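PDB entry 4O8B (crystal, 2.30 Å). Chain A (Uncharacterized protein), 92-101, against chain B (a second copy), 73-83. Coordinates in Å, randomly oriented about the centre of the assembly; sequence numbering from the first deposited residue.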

# COMPACT_ATOMS: atom_id res chain seq x y z
N PHE A 92 -6.18 10.14 -18.37
CA PHE A 92 -6.50 11.41 -17.75
C PHE A 92 -5.39 11.86 -16.81
O PHE A 92 -4.99 13.03 -16.82
CB PHE A 92 -7.82 11.31 -16.98
CG PHE A 92 -8.30 12.61 -16.42
CD1 PHE A 92 -8.63 13.67 -17.26
CD2 PHE A 92 -8.43 12.78 -15.04
CE1 PHE A 92 -9.08 14.89 -16.74
CE2 PHE A 92 -8.88 13.99 -14.51
CZ PHE A 92 -9.21 15.05 -15.36
N ILE A 93 -4.91 10.94 -15.98
CA ILE A 93 -3.85 11.25 -15.03
C ILE A 93 -2.59 11.72 -15.75
O ILE A 93 -1.99 12.73 -15.37
CB ILE A 93 -3.50 10.02 -14.16
CG1 ILE A 93 -4.75 9.53 -13.43
CG2 ILE A 93 -2.42 10.39 -13.15
CD1 ILE A 93 -4.56 8.23 -12.68
N GLU A 94 -2.20 11.00 -16.80
CA GLU A 94 -1.03 11.37 -17.58
C GLU A 94 -1.16 12.79 -18.11
O GLU A 94 -0.20 13.57 -18.07
CB GLU A 94 -0.82 10.41 -18.75
CG GLU A 94 -0.02 9.16 -18.41
CD GLU A 94 1.26 9.47 -17.65
OE1 GLU A 94 2.05 10.31 -18.11
OE2 GLU A 94 1.46 8.87 -16.57
N GLN A 95 -2.34 13.12 -18.60
CA GLN A 95 -2.60 14.45 -19.14
C GLN A 95 -2.37 15.51 -18.07
O GLN A 95 -1.81 16.57 -18.35
CB GLN A 95 -4.04 14.54 -19.66
CG GLN A 95 -4.29 15.73 -20.56
CD GLN A 95 -5.72 15.79 -21.07
OE1 GLN A 95 -6.21 14.86 -21.71
NE2 GLN A 95 -6.41 16.89 -20.77
N LEU A 96 -2.82 15.22 -16.85
CA LEU A 96 -2.66 16.16 -15.74
C LEU A 96 -1.19 16.28 -15.34
O LEU A 96 -0.68 17.38 -15.20
CB LEU A 96 -3.49 15.70 -14.54
CG LEU A 96 -5.01 15.60 -14.78
CD1 LEU A 96 -5.68 15.16 -13.49
CD2 LEU A 96 -5.56 16.94 -15.24
N LEU A 97 -0.52 15.13 -15.16
CA LEU A 97 0.89 15.14 -14.79
C LEU A 97 1.67 15.92 -15.83
O LEU A 97 2.76 16.43 -15.56
CB LEU A 97 1.44 13.71 -14.72
CG LEU A 97 0.99 12.78 -13.59
CD1 LEU A 97 1.62 11.42 -13.80
CD2 LEU A 97 1.40 13.35 -12.23
N ALA A 98 1.11 15.99 -17.05
CA ALA A 98 1.76 16.70 -18.15
C ALA A 98 1.50 18.21 -18.09
O ALA A 98 2.32 18.99 -18.57
CB ALA A 98 1.29 16.13 -19.48
N ALA A 99 0.36 18.61 -17.53
CA ALA A 99 0.07 20.03 -17.36
C ALA A 99 1.12 20.30 -16.32
O ALA A 99 1.77 21.36 -16.26
CB ALA A 99 -1.32 20.22 -16.74
N GLN A 100 1.24 19.24 -15.53
CA GLN A 100 2.18 19.05 -14.43
C GLN A 100 1.93 19.80 -13.15
O GLN A 100 1.98 21.03 -13.09
CB GLN A 100 3.59 19.33 -14.95
CG GLN A 100 4.67 18.74 -14.09
CD GLN A 100 6.01 18.84 -14.76
OE1 GLN A 100 7.03 18.49 -14.18
NE2 GLN A 100 6.01 19.33 -16.00
N GLY A 101 1.63 19.03 -12.10
CA GLY A 101 1.36 19.61 -10.80
C GLY A 101 0.63 18.64 -9.89
O GLY A 101 0.26 17.54 -10.31
N GLU B 73 2.35 2.12 -9.91
CA GLU B 73 2.69 3.23 -10.80
C GLU B 73 1.68 4.35 -10.64
O GLU B 73 2.03 5.53 -10.67
CB GLU B 73 2.71 2.73 -12.25
CG GLU B 73 3.56 3.59 -13.18
CD GLU B 73 4.93 3.88 -12.60
OE1 GLU B 73 5.61 2.93 -12.15
OE2 GLU B 73 5.33 5.07 -12.60
N LEU B 74 0.41 3.97 -10.46
CA LEU B 74 -0.66 4.95 -10.30
C LEU B 74 -0.59 5.62 -8.93
O LEU B 74 -0.87 6.81 -8.79
CB LEU B 74 -2.02 4.27 -10.47
CG LEU B 74 -3.07 5.05 -11.28
CD1 LEU B 74 -2.66 5.05 -12.75
CD2 LEU B 74 -4.44 4.41 -11.11
N ILE B 75 -0.21 4.84 -7.92
CA ILE B 75 -0.10 5.35 -6.55
C ILE B 75 0.97 6.44 -6.43
O ILE B 75 0.86 7.34 -5.60
CB ILE B 75 0.23 4.23 -5.54
CG1 ILE B 75 -0.91 3.21 -5.52
CG2 ILE B 75 0.45 4.81 -4.16
CD1 ILE B 75 -0.78 2.17 -4.42
N LEU B 76 2.00 6.34 -7.26
CA LEU B 76 3.07 7.33 -7.25
C LEU B 76 2.67 8.57 -8.02
O LEU B 76 3.02 9.69 -7.67
CB LEU B 76 4.36 6.74 -7.84
CG LEU B 76 5.05 5.63 -7.05
CD1 LEU B 76 6.42 5.37 -7.66
CD2 LEU B 76 5.20 6.05 -5.59
N LYS B 77 1.91 8.35 -9.09
CA LYS B 77 1.45 9.45 -9.93
C LYS B 77 0.44 10.33 -9.20
O LYS B 77 0.61 11.54 -9.12
CB LYS B 77 0.83 8.91 -11.22
CG LYS B 77 1.83 8.25 -12.15
CD LYS B 77 1.18 7.83 -13.46
CE LYS B 77 2.02 6.78 -14.16
NZ LYS B 77 1.25 6.11 -15.26
N VAL B 78 -0.60 9.71 -8.67
CA VAL B 78 -1.64 10.45 -7.95
C VAL B 78 -1.05 11.20 -6.75
O VAL B 78 -1.52 12.28 -6.40
CB VAL B 78 -2.76 9.51 -7.45
CG1 VAL B 78 -3.34 8.74 -8.63
CG2 VAL B 78 -2.22 8.55 -6.41
N SER B 79 -0.02 10.63 -6.14
CA SER B 79 0.63 11.25 -4.99
C SER B 79 1.41 12.50 -5.40
O SER B 79 1.51 13.46 -4.63
CB SER B 79 1.57 10.26 -4.30
OG SER B 79 0.85 9.26 -3.62
N SER B 80 1.97 12.47 -6.59
CA SER B 80 2.75 13.60 -7.10
C SER B 80 1.87 14.71 -7.65
O SER B 80 2.36 15.67 -8.25
CB SER B 80 3.71 13.12 -8.19
OG SER B 80 3.07 12.25 -9.10
N LEU B 81 0.56 14.59 -7.44
CA LEU B 81 -0.38 15.60 -7.92
C LEU B 81 -0.59 16.72 -6.90
O LEU B 81 -0.60 16.48 -5.70
CB LEU B 81 -1.73 14.96 -8.25
CG LEU B 81 -1.85 14.11 -9.52
CD1 LEU B 81 -3.29 13.67 -9.70
CD2 LEU B 81 -1.39 14.92 -10.73
N THR B 82 -0.74 17.93 -7.41
CA THR B 82 -0.96 19.10 -6.56
C THR B 82 -2.40 19.08 -6.05
O THR B 82 -3.29 18.54 -6.70
CB THR B 82 -0.71 20.41 -7.34
OG1 THR B 82 -0.93 21.53 -6.48
CG2 THR B 82 -1.66 20.50 -8.54
N PRO B 83 -2.63 19.67 -4.87
CA PRO B 83 -3.98 19.71 -4.28
C PRO B 83 -5.06 20.06 -5.30
O PRO B 83 -6.14 19.48 -5.29
CB PRO B 83 -3.83 20.78 -3.20
CG PRO B 83 -2.44 20.53 -2.71
CD PRO B 83 -1.66 20.35 -3.99

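The two helices, 92-99 of chain A and 73-79 of chain B, approach each other no closer than 10.5 Å between axes, with 39° between their N-to-C directions. At that spacing side chains must bridge the gap, and the backbones draw together only beyond the helix ends, where the CA atoms of G101(A) and T82(B) lie 4.9 Å apart. The two stretches bury 471 Å².

Along chain B the contact begins at L74(B). Its CA-to-CB bond points sideways, yet the end of the side chain reaches chain A: CD1 of L74(B) lies 3.7 Å from CD1 of I93(A), a van der Waals distance between methyl groups. The CA-to-CB bond of I93(A) points toward chain B, and the residue loses 78 Å² to it, the largest covered area here.

The CA-to-CB bond of K77(B) points toward chain A, and the residue serves two chemistries. Its aliphatic portion packs against apolar side chains, with CB 4.1 Å from CG2 of I93(A) and CG 3.6 Å from CD1 of L97(A). With chi2 to chi4 all t, the chain is extended and carries the ammonium group past these contacts to E94(A). There NZ of K77(B) donates a hydrogen bond to OE2 of E94(A) at 3.1 Å, within a salt bridge. The CA-to-CB bond of E94(A) points away, but with chi1 and chi2 both m the end of the side chain comes nearer and OE2 reaches the ammonium group.

V78(B) contributes less. Its CA-to-CB bond points away, and CG1 stays 4.3 Å from CD1 of I93(A), although these two residues are in register with CA atoms 7.5 Å apart.

At S80(B), OG lies 3.7 Å from CD2 of L97(A), a packing contact. The hydroxyl has its polar partners within its own chain: the carbonyl O atoms of L76(B) and K77(B) are 2.9 and 2.6 Å from OG of S80(B).

L81(B) follows with 71 Å² covered. Its CD2 meets CD2 of L97(A) at 3.5 Å and CB of L96(A) at 4.4 Å, extending the apolar packing toward the end of the chain A helix. Its CA makes a CA-H...O contact with O of G101(A), at 3.1 Å and 155° at the hydrogen.

At T82(B), N lies 3.1 Å from O of G101(A), but the poor angle rules out a hydrogen bond. An ideal CB on G101(A) would sit only 3.3 Å from CG2 of T82(B), and the backbone angles of G101(A) would also jam it against the preceding carbonyl O; the latter alone calls for glycine.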